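Long-range contacts in tyrocidine synthetase 3 (Brevibacillus brevis, PDB 2JGP), which probably forms peptide bonds in tyrocidine antibiotic biosynthesis, its condensation domain joining amino acids and peptides held on phosphopantetheine of carrier domains: residues 166-172 with 199-204; 145-149 with 249-254; 314-318 with 503-507. All coordinates share one frame; numbering follows the deposited sequence.

Interaction 1: 166-172 with 199-204; sequences HEDVPFA and APLIRV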
ATOM      1  N   HIS A 166       3.042   9.860  24.675  1.00 61.56           N
ATOM      2  CA  HIS A 166       2.486  10.197  25.979  1.00 61.78           C
ATOM      3  C   HIS A 166       1.945   8.978  26.714  1.00 62.39           C
ATOM      4  O   HIS A 166       1.196   8.175  26.164  1.00 61.90           O
ATOM      5  CB  HIS A 166       1.401  11.265  25.843  1.00 61.54           C
ATOM      6  CG  HIS A 166       1.895  12.539  25.234  1.00 61.14           C
ATOM      7  ND1 HIS A 166       2.473  13.546  25.979  1.00 60.33           N
ATOM      8  CD2 HIS A 166       1.911  12.963  23.949  1.00 60.65           C
ATOM      9  CE1 HIS A 166       2.815  14.539  25.178  1.00 61.33           C
ATOM     10  NE2 HIS A 166       2.484  14.212  23.940  1.00 60.43           N
ATOM     11  N   GLU A 167       2.414   8.841  27.947  1.00 63.24           N
ATOM     12  CA  GLU A 167       1.883   7.938  28.968  1.00 63.96           C
ATOM     13  C   GLU A 167       0.356   7.756  28.913  1.00 63.78           C
ATOM     14  O   GLU A 167      -0.141   6.654  28.657  1.00 63.77           O
ATOM     15  CB  GLU A 167       2.284   8.457  30.372  1.00 64.46           C
ATOM     16  CG  GLU A 167       3.377   9.580  30.430  1.00 66.47           C
ATOM     17  CD  GLU A 167       2.933  10.942  29.850  1.00 68.38           C
ATOM     18  OE1 GLU A 167       1.784  11.376  30.092  1.00 69.22           O
ATOM     19  OE2 GLU A 167       3.751  11.582  29.152  1.00 69.94           O
ATOM     20  N   ASP A 168      -0.364   8.846  29.178  1.00 63.48           N
ATOM     21  CA  ASP A 168      -1.827   8.891  29.175  1.00 63.39           C
ATOM     22  C   ASP A 168      -2.243  10.161  28.447  1.00 62.70           C
ATOM     23  O   ASP A 168      -1.493  11.134  28.440  1.00 62.56           O
ATOM     24  CB  ASP A 168      -2.381   8.952  30.600  1.00 63.69           C
ATOM     25  CG  ASP A 168      -2.110   7.690  31.397  1.00 65.05           C
ATOM     26  OD1 ASP A 168      -2.632   6.615  31.028  1.00 67.61           O
ATOM     27  OD2 ASP A 168      -1.385   7.777  32.410  1.00 67.19           O
ATOM     28  N   VAL A 169      -3.434  10.155  27.852  1.00 62.06           N
ATOM     29  CA  VAL A 169      -3.965  11.338  27.165  1.00 61.40           C
ATOM     30  C   VAL A 169      -5.460  11.508  27.439  1.00 61.20           C
ATOM     31  O   VAL A 169      -6.164  10.519  27.667  1.00 61.09           O
ATOM     32  CB  VAL A 169      -3.748  11.243  25.645  1.00 61.48           C
ATOM     33  CG1 VAL A 169      -2.263  11.110  25.328  1.00 60.59           C
ATOM     34  CG2 VAL A 169      -4.543  10.067  25.055  1.00 61.10           C
ATOM     35  N   PRO A 170      -5.955  12.760  27.401  1.00 60.80           N
ATOM     36  CA  PRO A 170      -7.379  12.994  27.631  1.00 60.56           C
ATOM     37  C   PRO A 170      -8.217  12.665  26.396  1.00 60.19           C
ATOM     38  O   PRO A 170      -7.821  12.972  25.269  1.00 59.84           O
ATOM     39  CB  PRO A 170      -7.443  14.491  27.946  1.00 60.68           C
ATOM     40  CG  PRO A 170      -6.302  15.081  27.210  1.00 60.70           C
ATOM     41  CD  PRO A 170      -5.227  14.015  27.132  1.00 60.92           C
ATOM     42  N   PHE A 171      -9.359  12.023  26.613  1.00 59.94           N
ATOM     43  CA  PHE A 171     -10.292  11.736  25.531  1.00 59.74           C
ATOM     44  C   PHE A 171     -11.714  11.662  26.069  1.00 59.70           C
ATOM     45  O   PHE A 171     -11.962  11.009  27.075  1.00 59.05           O
ATOM     46  CB  PHE A 171      -9.933  10.420  24.830  1.00 59.67           C
ATOM     47  CG  PHE A 171     -10.914  10.018  23.760  1.00 59.47           C
ATOM     48  CD1 PHE A 171     -10.735  10.427  22.448  1.00 59.71           C
ATOM     49  CD2 PHE A 171     -12.024   9.239  24.072  1.00 60.24           C
ATOM     50  CE1 PHE A 171     -11.637  10.063  21.465  1.00 60.25           C
ATOM     51  CE2 PHE A 171     -12.937   8.876  23.091  1.00 59.74           C
ATOM     52  CZ  PHE A 171     -12.742   9.290  21.786  1.00 59.85           C
ATOM     53  N   ALA A 172     -12.633  12.340  25.388  1.00 59.75           N
ATOM     54  CA  ALA A 172     -14.057  12.195  25.654  1.00 59.79           C
ATOM     55  C   ALA A 172     -14.811  12.035  24.339  1.00 60.03           C
ATOM     56  O   ALA A 172     -14.489  12.690  23.339  1.00 59.65           O
ATOM     57  CB  ALA A 172     -14.589  13.396  26.433  1.00 59.95           C
ATOM     58  N   ALA A 199      -1.848  15.179  21.538  1.00 59.46           N
ATOM     59  CA  ALA A 199      -2.406  13.838  21.475  1.00 59.09           C
ATOM     60  C   ALA A 199      -3.661  13.799  22.353  1.00 58.74           C
ATOM     61  O   ALA A 199      -3.756  14.543  23.335  1.00 58.30           O
ATOM     62  CB  ALA A 199      -1.378  12.806  21.943  1.00 58.88           C
ATOM     63  N   PRO A 200      -4.642  12.960  21.998  1.00 58.52           N
ATOM     64  CA  PRO A 200      -4.681  12.021  20.885  1.00 58.58           C
ATOM     65  C   PRO A 200      -5.088  12.682  19.563  1.00 58.88           C
ATOM     66  O   PRO A 200      -5.957  13.566  19.542  1.00 58.53           O
ATOM     67  CB  PRO A 200      -5.750  11.027  21.324  1.00 58.54           C
ATOM     68  CG  PRO A 200      -6.711  11.860  22.091  1.00 58.28           C
ATOM     69  CD  PRO A 200      -5.892  12.917  22.780  1.00 58.46           C
ATOM     70  N   LEU A 201      -4.472  12.249  18.470  1.00 59.06           N
ATOM     71  CA  LEU A 201      -4.849  12.724  17.140  1.00 59.48           C
ATOM     72  C   LEU A 201      -5.990  11.882  16.560  1.00 59.93           C
ATOM     73  O   LEU A 201      -5.957  11.466  15.401  1.00 59.93           O
ATOM     74  CB  LEU A 201      -3.635  12.732  16.212  1.00 59.50           C
ATOM     75  CG  LEU A 201      -2.555  13.703  16.687  1.00 59.90           C
ATOM     76  CD1 LEU A 201      -1.226  13.417  16.018  1.00 60.48           C
ATOM     77  CD2 LEU A 201      -2.999  15.150  16.454  1.00 59.28           C
ATOM     78  N   ILE A 202      -6.999  11.641  17.391  1.00 60.37           N
ATOM     79  CA  ILE A 202      -8.219  10.975  16.969  1.00 60.61           C
ATOM     80  C   ILE A 202      -9.355  11.652  17.708  1.00 60.71           C
ATOM     81  O   ILE A 202      -9.206  12.029  18.876  1.00 60.51           O
ATOM     82  CB  ILE A 202      -8.188   9.449  17.255  1.00 60.67           C
ATOM     83  CG1 ILE A 202      -9.476   8.776  16.760  1.00 60.66           C
ATOM     84  CG2 ILE A 202      -7.985   9.170  18.741  1.00 60.64           C
ATOM     85  CD1 ILE A 202      -9.389   7.251  16.645  1.00 60.65           C
ATOM     86  N   ARG A 203     -10.477  11.836  17.019  1.00 61.04           N
ATOM     87  CA  ARG A 203     -11.670  12.396  17.647  1.00 61.31           C
ATOM     88  C   ARG A 203     -12.899  11.628  17.187  1.00 61.22           C
ATOM     89  O   ARG A 203     -12.919  11.049  16.094  1.00 60.45           O
ATOM     90  CB  ARG A 203     -11.809  13.901  17.382  1.00 61.83           C
ATOM     91  CG  ARG A 203     -11.578  14.347  15.952  1.00 62.63           C
ATOM     92  CD  ARG A 203     -11.862  15.842  15.794  1.00 62.57           C
ATOM     93  NE  ARG A 203     -10.774  16.693  16.290  1.00 62.28           N
ATOM     94  CZ  ARG A 203     -10.009  17.490  15.543  1.00 62.04           C
ATOM     95  NH1 ARG A 203     -10.188  17.591  14.235  1.00 61.66           N
ATOM     96  NH2 ARG A 203      -9.050  18.205  16.114  1.00 63.39           N
ATOM     97  N   VAL A 204     -13.904  11.597  18.053  1.00 61.19           N
ATOM     98  CA  VAL A 204     -15.086  10.787  17.819  1.00 61.36           C
ATOM     99  C   VAL A 204     -16.327  11.578  18.220  1.00 61.56           C
ATOM    100  O   VAL A 204     -16.366  12.183  19.292  1.00 61.57           O
ATOM    101  CB  VAL A 204     -15.009   9.466  18.615  1.00 61.55           C
ATOM    102  CG1 VAL A 204     -16.220   8.570  18.322  1.00 61.12           C
ATOM    103  CG2 VAL A 204     -13.717   8.731  18.286  1.00 61.24           C
TER
HETATM  104  O   HOH W   1     -13.353  13.043  20.679  1.00 43.46           O
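The backbones carrying Val169 and Pro200 run the same way, their end-to-end directions 25° apart. At the far end, where 199-204 enters strand 202-210, a water bridges the two backbones. It donates to Ala172 O at 2.9 Å and accepts from Val204 N at 3.0 Å. Between the side chains the contact is apolar. Val169 spreads its two methyls over the Ala199-Pro200 pair. Val169 CG1 meets Ala199 CB at 3.9 Å, and Val169 CG2 lies alongside the proline ring, near Pro200 CD. The peptide before Pro200 is cis, and Pro170 O lies close to Pro200 CD, at 3.1 Å. Phe171 has CG turned away from its backbone N (chi1 176°). This carries the ring along the second segment, edge first. Val204 CG2 lies in the ring plane, 3.7 Å from Phe171 CZ, and Pro200 CG is at the edge too. His166 closes the other end, with CD2 near Ala199 CB, while its NE2 is hydrogen-bonded to Ser153. Helix 133-146 packs against Val169, Phe171 and Val204 through Phe140 and Ile144. Just beyond, Val204 bonds to Ala174 where strand 174-177 joins strand 202-210, and strand 213-220 flanks Ile202 and Val204.

Interaction 2: 145-149 with 249-254; sequences ARHES and LRIQYK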
ATOM      1  N   ALA A 145      -5.289   3.713  24.771  1.00 59.72           N
ATOM      2  CA  ALA A 145      -4.311   3.102  25.680  1.00 60.02           C
ATOM      3  C   ALA A 145      -3.475   2.027  24.979  1.00 60.13           C
ATOM      4  O   ALA A 145      -2.273   1.910  25.225  1.00 60.19           O
ATOM      5  CB  ALA A 145      -5.013   2.503  26.899  1.00 59.80           C
ATOM      6  N   ARG A 146      -4.117   1.255  24.106  1.00 60.35           N
ATOM      7  CA  ARG A 146      -3.469   0.130  23.419  1.00 60.54           C
ATOM      8  C   ARG A 146      -2.465   0.551  22.350  1.00 60.36           C
ATOM      9  O   ARG A 146      -1.395  -0.051  22.232  1.00 60.02           O
ATOM     10  CB  ARG A 146      -4.537  -0.770  22.781  1.00 60.70           C
ATOM     11  CG  ARG A 146      -4.009  -1.883  21.883  1.00 61.12           C
ATOM     12  CD  ARG A 146      -5.158  -2.791  21.457  1.00 62.58           C
ATOM     13  NE  ARG A 146      -4.784  -3.731  20.400  1.00 62.68           N
ATOM     14  CZ  ARG A 146      -4.068  -4.835  20.596  1.00 62.50           C
ATOM     15  NH1 ARG A 146      -3.590  -5.131  21.795  1.00 62.82           N
ATOM     16  NH2 ARG A 146      -3.802  -5.630  19.572  1.00 63.11           N
ATOM     17  N   HIS A 147      -2.820   1.560  21.560  1.00 60.70           N
ATOM     18  CA  HIS A 147      -2.043   1.929  20.379  1.00 60.70           C
ATOM     19  C   HIS A 147      -1.262   3.219  20.605  1.00 60.70           C
ATOM     20  O   HIS A 147      -1.854   4.291  20.699  1.00 60.33           O
ATOM     21  CB  HIS A 147      -2.980   2.077  19.175  1.00 60.88           C
ATOM     22  CG  HIS A 147      -3.632   0.796  18.759  1.00 60.76           C
ATOM     23  ND1 HIS A 147      -2.918  -0.272  18.259  1.00 61.79           N
ATOM     24  CD2 HIS A 147      -4.927   0.405  18.781  1.00 61.75           C
ATOM     25  CE1 HIS A 147      -3.747  -1.264  17.988  1.00 62.08           C
ATOM     26  NE2 HIS A 147      -4.972  -0.880  18.294  1.00 61.88           N
ATOM     27  N   GLU A 148       0.068   3.110  20.688  1.00 60.85           N
ATOM     28  CA  GLU A 148       0.929   4.261  20.977  1.00 60.80           C
ATOM     29  C   GLU A 148       0.765   5.387  19.971  1.00 60.70           C
ATOM     30  O   GLU A 148       0.972   6.555  20.314  1.00 60.79           O
ATOM     31  CB  GLU A 148       2.411   3.869  21.026  1.00 61.30           C
ATOM     32  CG  GLU A 148       2.874   3.314  22.346  1.00 62.94           C
ATOM     33  CD  GLU A 148       4.390   3.169  22.446  1.00 65.28           C
ATOM     34  OE1 GLU A 148       5.107   3.343  21.433  1.00 65.71           O
ATOM     35  OE2 GLU A 148       4.859   2.862  23.560  1.00 68.31           O
ATOM     36  N   SER A 149       0.423   5.046  18.731  1.00 60.13           N
ATOM     37  CA  SER A 149       0.200   6.065  17.708  1.00 59.91           C
ATOM     38  C   SER A 149      -0.949   7.006  18.090  1.00 59.25           C
ATOM     39  O   SER A 149      -0.943   8.177  17.715  1.00 59.36           O
ATOM     40  CB  SER A 149      -0.058   5.422  16.346  1.00 60.00           C
ATOM     41  OG  SER A 149       1.140   4.845  15.838  1.00 60.78           O
ATOM     42  N   LEU A 249       0.845  -6.521  21.583  1.00 66.81           N
ATOM     43  CA  LEU A 249       1.626  -6.006  20.455  1.00 66.26           C
ATOM     44  C   LEU A 249       3.113  -6.037  20.787  1.00 66.10           C
ATOM     45  O   LEU A 249       3.574  -5.307  21.666  1.00 66.18           O
ATOM     46  CB  LEU A 249       1.198  -4.571  20.121  1.00 66.09           C
ATOM     47  CG  LEU A 249      -0.246  -4.384  19.643  1.00 65.72           C
ATOM     48  CD1 LEU A 249      -0.743  -2.961  19.910  1.00 66.08           C
ATOM     49  CD2 LEU A 249      -0.371  -4.724  18.172  1.00 65.56           C
ATOM     50  N   ARG A 250       3.863  -6.880  20.081  1.00 65.68           N
ATOM     51  CA  ARG A 250       5.301  -7.014  20.314  1.00 65.64           C
ATOM     52  C   ARG A 250       6.072  -5.758  19.936  1.00 64.75           C
ATOM     53  O   ARG A 250       7.003  -5.355  20.638  1.00 64.20           O
ATOM     54  CB  ARG A 250       5.876  -8.191  19.513  1.00 66.13           C
ATOM     55  CG  ARG A 250       7.387  -8.316  19.662  1.00 67.81           C
ATOM     56  CD  ARG A 250       7.969  -9.571  19.052  1.00 69.90           C
ATOM     57  NE  ARG A 250       9.390  -9.638  19.389  1.00 72.10           N
ATOM     58  CZ  ARG A 250      10.374  -9.048  18.708  1.00 73.99           C
ATOM     59  NH1 ARG A 250      10.131  -8.356  17.602  1.00 75.23           N
ATOM     60  NH2 ARG A 250      11.625  -9.169  19.133  1.00 75.35           N
ATOM     61  N   ILE A 251       5.691  -5.173  18.805  1.00 63.82           N
ATOM     62  CA  ILE A 251       6.429  -4.088  18.190  1.00 63.41           C
ATOM     63  C   ILE A 251       5.501  -2.888  18.014  1.00 62.87           C
ATOM     64  O   ILE A 251       4.319  -3.048  17.699  1.00 62.67           O
ATOM     65  CB  ILE A 251       7.004  -4.546  16.815  1.00 63.19           C
ATOM     66  CG1 ILE A 251       7.948  -5.748  16.988  1.00 63.52           C
ATOM     67  CG2 ILE A 251       7.733  -3.423  16.120  1.00 63.96           C
ATOM     68  CD1 ILE A 251       9.202  -5.452  17.803  1.00 63.25           C
ATOM     69  N   GLN A 252       6.048  -1.691  18.231  1.00 62.72           N
ATOM     70  CA  GLN A 252       5.264  -0.462  18.072  0.50 62.42           C
ATOM     71  C   GLN A 252       5.827   0.421  16.968  1.00 62.12           C
ATOM     72  O   GLN A 252       6.909   0.172  16.443  1.00 61.50           O
ATOM     73  CB  GLN A 252       5.165   0.299  19.398  0.50 62.66           C
ATOM     74  CG  GLN A 252       3.905  -0.040  20.199  0.50 63.09           C
ATOM     75  CD  GLN A 252       2.645   0.596  19.628  0.50 63.49           C
ATOM     76  OE1 GLN A 252       2.691   1.325  18.622  0.50 64.77           O
ATOM     77  NE2 GLN A 252       1.504   0.319  20.264  0.50 61.37           N
ATOM     78  N   TYR A 253       5.068   1.447  16.582  1.00 61.48           N
ATOM     79  CA  TYR A 253       5.485   2.300  15.470  1.00 61.23           C
ATOM     80  C   TYR A 253       6.852   2.938  15.713  1.00 60.86           C
ATOM     81  O   TYR A 253       7.671   3.002  14.805  1.00 60.88           O
ATOM     82  CB  TYR A 253       4.454   3.391  15.153  1.00 61.56           C
ATOM     83  CG  TYR A 253       4.694   4.023  13.803  1.00 61.15           C
ATOM     84  CD1 TYR A 253       4.244   3.407  12.645  1.00 62.38           C
ATOM     85  CD2 TYR A 253       5.405   5.216  13.676  1.00 62.05           C
ATOM     86  CE1 TYR A 253       4.478   3.956  11.401  1.00 61.98           C
ATOM     87  CE2 TYR A 253       5.636   5.777  12.435  1.00 62.07           C
ATOM     88  CZ  TYR A 253       5.169   5.144  11.295  1.00 61.96           C
ATOM     89  OH  TYR A 253       5.384   5.695  10.053  1.00 62.12           O
ATOM     90  N   LYS A 254       7.115   3.387  16.936  1.00 60.72           N
ATOM     91  CA  LYS A 254       8.395   4.047  17.228  1.00 60.79           C
ATOM     92  C   LYS A 254       9.584   3.103  17.010  1.00 60.40           C
ATOM     93  O   LYS A 254      10.672   3.554  16.659  1.00 60.04           O
ATOM     94  CB  LYS A 254       8.418   4.636  18.643  1.00 61.19           C
ATOM     95  CG  LYS A 254       8.416   3.637  19.790  1.00 62.13           C
ATOM     96  CD  LYS A 254       8.298   4.395  21.107  1.00 63.68           C
ATOM     97  CE  LYS A 254       8.575   3.512  22.305  1.00 64.95           C
ATOM     98  NZ  LYS A 254       7.549   2.455  22.477  1.00 65.64           N
TER
HETATM   99  O   HOH W   2       4.949   4.069  18.709  1.00 34.24           O
HETATM  100  O   HOH W   3       0.223   2.402  17.293  1.00 36.56           O
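Arg146 has CG anti to its N (chi1 173°) and runs extended as far as NE, which carries its guanidinium across Leu249, and a bend at chi2 (-75°) folds the Gln252 amide back toward Glu148. Leu249 CD1 sits over the centre of one guanidinium face, 3.9 Å from Arg146 CZ. The same methyl reaches His147 ND1. Glu236 ties down both basic side chains, through Arg146 NE and His147 NE2, and Arg146 NH1 bonds to Pro247 O. Glu148 reaches out to Lys254. Glu148 OE1 takes Lys254 NZ on its syn lone pair at 2.8 Å, and a weak bond runs from Lys254 NZ to Glu148 OE2. The carboxylate also stacks on the Gln252 amide, the planes 23° apart. Water 2 adds a link, donating to Glu148 OE1 and accepting from Lys254 N. Gln252 OE1 accepts from Tyr253 N at 3.1 Å, in the carbonyl plane, and water 3 joins it to Ser149 N. Gln252 is modelled in two conformers, so its contacts hold for one of them. The arrangement is a capped helix start: Gln252 is the N-cap of helix 253-263, and Asp255 OD2 accepts from Gln252 N, one half of a capping box. It fastens that start to the turn after helix 133-146.

Interaction 3: 314-318 with 503-507; sequences LTEGL and AASIV
Leu314 CD1 rests over the face of the peptide plane between Ala503 and Ala504, 3.8 Å from Ala504 N. The flat groups here are backbone peptides, since every touching side chain is aliphatic. In the other direction Val507 CG2 sits over the face of the peptide between Gly317 and Leu318, 3.8 Å from Gly317 C. Each helix thus offers a methyl to the backbone of the other. Val507 CG1 lies close to Gly317 CA. Gly317 has no side chain, which allows the two backbones to come as near as 6.0 Å between Gly317 CA and Val507 CA. The contact is a helix-helix crossing within the condensation domain, between helix 312-325 and the late helix 489-508. Their local axes pass 9.7 Å apart and cross at 49°. Leu318 packs next to Gly317 against the second helix. Leu318 CD2 presses on Val507 CG2 at 3.5 Å, a tight carbon pair, and also meets Ile506 CD1 at 3.9 Å. Leu318 crosses both side chains at about a right angle. Ala503 CB touches both leucines, with Leu314 CD2 at 4.1 Å and Leu318 CD2 at 4.2 Å. Leu318 is covered further by Leu329, Val332 and Leu333 of helix 329-345.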
ATOM      1  N   LEU A 314     -14.785 -13.866 -17.238  1.00 56.53           N
ATOM      2  CA  LEU A 314     -13.499 -13.190 -17.444  1.00 56.56           C
ATOM      3  C   LEU A 314     -12.631 -13.191 -16.188  1.00 56.78           C
ATOM      4  O   LEU A 314     -11.407 -13.387 -16.263  1.00 56.64           O
ATOM      5  CB  LEU A 314     -13.723 -11.752 -17.910  1.00 56.33           C
ATOM      6  CG  LEU A 314     -12.472 -10.933 -18.234  1.00 56.13           C
ATOM      7  CD1 LEU A 314     -11.540 -11.664 -19.196  1.00 55.91           C
ATOM      8  CD2 LEU A 314     -12.902  -9.586 -18.808  1.00 55.56           C
ATOM      9  N   THR A 315     -13.261 -12.960 -15.038  1.00 56.85           N
ATOM     10  CA  THR A 315     -12.557 -13.003 -13.756  1.00 57.22           C
ATOM     11  C   THR A 315     -11.863 -14.347 -13.563  1.00 57.50           C
ATOM     12  O   THR A 315     -10.706 -14.399 -13.159  1.00 57.72           O
ATOM     13  CB  THR A 315     -13.517 -12.741 -12.572  1.00 57.24           C
ATOM     14  OG1 THR A 315     -14.090 -11.438 -12.711  1.00 56.81           O
ATOM     15  CG2 THR A 315     -12.778 -12.824 -11.233  1.00 57.51           C
ATOM     16  N   GLU A 316     -12.573 -15.426 -13.873  1.00 57.92           N
ATOM     17  CA  GLU A 316     -12.020 -16.773 -13.754  1.00 58.27           C
ATOM     18  C   GLU A 316     -10.876 -16.998 -14.748  1.00 57.94           C
ATOM     19  O   GLU A 316      -9.862 -17.597 -14.405  1.00 58.15           O
ATOM     20  CB  GLU A 316     -13.115 -17.812 -13.972  1.00 58.72           C
ATOM     21  CG  GLU A 316     -12.703 -19.212 -13.592  1.00 60.61           C
ATOM     22  CD  GLU A 316     -13.790 -20.229 -13.852  1.00 63.19           C
ATOM     23  OE1 GLU A 316     -14.136 -20.973 -12.908  1.00 65.92           O
ATOM     24  OE2 GLU A 316     -14.299 -20.288 -14.996  1.00 65.22           O
ATOM     25  N   GLY A 317     -11.045 -16.516 -15.976  1.00 57.60           N
ATOM     26  CA  GLY A 317     -10.006 -16.634 -16.992  1.00 57.32           C
ATOM     27  C   GLY A 317      -8.728 -15.912 -16.609  1.00 57.02           C
ATOM     28  O   GLY A 317      -7.631 -16.413 -16.845  1.00 56.30           O
ATOM     29  N   LEU A 318      -8.871 -14.725 -16.016  1.00 56.86           N
ATOM     30  CA  LEU A 318      -7.719 -13.955 -15.557  1.00 56.81           C
ATOM     31  C   LEU A 318      -6.976 -14.694 -14.446  1.00 57.26           C
ATOM     32  O   LEU A 318      -5.742 -14.760 -14.456  1.00 57.12           O
ATOM     33  CB  LEU A 318      -8.159 -12.556 -15.094  1.00 56.94           C
ATOM     34  CG  LEU A 318      -8.648 -11.650 -16.229  1.00 56.51           C
ATOM     35  CD1 LEU A 318      -9.353 -10.403 -15.686  1.00 56.55           C
ATOM     36  CD2 LEU A 318      -7.492 -11.256 -17.132  1.00 57.87           C
ATOM     37  N   ALA A 503      -8.332  -7.346 -21.573  1.00 56.00           N
ATOM     38  CA  ALA A 503      -8.316  -8.481 -20.656  1.00 56.03           C
ATOM     39  C   ALA A 503      -8.853  -9.753 -21.314  1.00 55.95           C
ATOM     40  O   ALA A 503      -8.263 -10.822 -21.182  1.00 56.18           O
ATOM     41  CB  ALA A 503      -9.118  -8.154 -19.394  1.00 55.65           C
ATOM     42  N   ALA A 504      -9.966  -9.626 -22.028  1.00 56.09           N
ATOM     43  CA  ALA A 504     -10.578 -10.763 -22.723  1.00 56.16           C
ATOM     44  C   ALA A 504      -9.637 -11.339 -23.781  1.00 56.51           C
ATOM     45  O   ALA A 504      -9.477 -12.559 -23.888  1.00 56.44           O
ATOM     46  CB  ALA A 504     -11.903 -10.342 -23.355  1.00 56.20           C
ATOM     47  N   SER A 505      -8.999 -10.451 -24.538  1.00 57.07           N
ATOM     48  CA  SER A 505      -8.097 -10.839 -25.624  1.00 57.54           C
ATOM     49  C   SER A 505      -6.856 -11.588 -25.133  1.00 57.41           C
ATOM     50  O   SER A 505      -6.443 -12.578 -25.739  1.00 57.13           O
ATOM     51  CB  SER A 505      -7.655  -9.597 -26.399  1.00 57.63           C
ATOM     52  OG  SER A 505      -8.778  -8.869 -26.858  1.00 60.05           O
ATOM     53  N   ILE A 506      -6.258 -11.109 -24.044  1.00 57.38           N
ATOM     54  CA  ILE A 506      -5.055 -11.741 -23.500  1.00 57.53           C
ATOM     55  C   ILE A 506      -5.373 -13.080 -22.816  1.00 57.62           C
ATOM     56  O   ILE A 506      -4.533 -13.978 -22.803  1.00 57.18           O
ATOM     57  CB  ILE A 506      -4.242 -10.792 -22.570  1.00 57.74           C
ATOM     58  CG1 ILE A 506      -5.024 -10.395 -21.314  1.00 58.22           C
ATOM     59  CG2 ILE A 506      -3.829  -9.542 -23.330  1.00 57.65           C
ATOM     60  CD1 ILE A 506      -5.222 -11.525 -20.319  1.00 59.55           C
ATOM     61  N   VAL A 507      -6.582 -13.217 -22.270  1.00 57.57           N
ATOM     62  CA  VAL A 507      -7.035 -14.513 -21.747  1.00 57.50           C
ATOM     63  C   VAL A 507      -7.250 -15.510 -22.906  1.00 57.78           C
ATOM     64  O   VAL A 507      -6.864 -16.685 -22.812  1.00 57.61           O
ATOM     65  CB  VAL A 507      -8.326 -14.373 -20.898  1.00 57.33           C
ATOM     66  CG1 VAL A 507      -8.961 -15.737 -20.632  1.00 56.94           C
ATOM     67  CG2 VAL A 507      -8.016 -13.683 -19.576  1.00 57.00           C
TER

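How the interactions relate
All three contacts lie in the condensation domain. Interactions 1 and 2 are neighbours, with centres 14 Å apart and nearest atoms about 5 Å apart. Helix 133-146 joins them: its side chains flank interaction 1, and its C-terminal end enters interaction 2. Along the chain, 166-172 and 199-204 both fall between the two segments of interaction 2. Interaction 3 opens later and closes near the C-terminus. Its centre is 49 Å from interaction 1 and 43 Å from interaction 2, across the centre of the chain. This fits the two-lobed build of condensation domains: interactions 1 and 2 join parts of the N-terminal lobe, and interaction 3 joins helices of the C-terminal lobe.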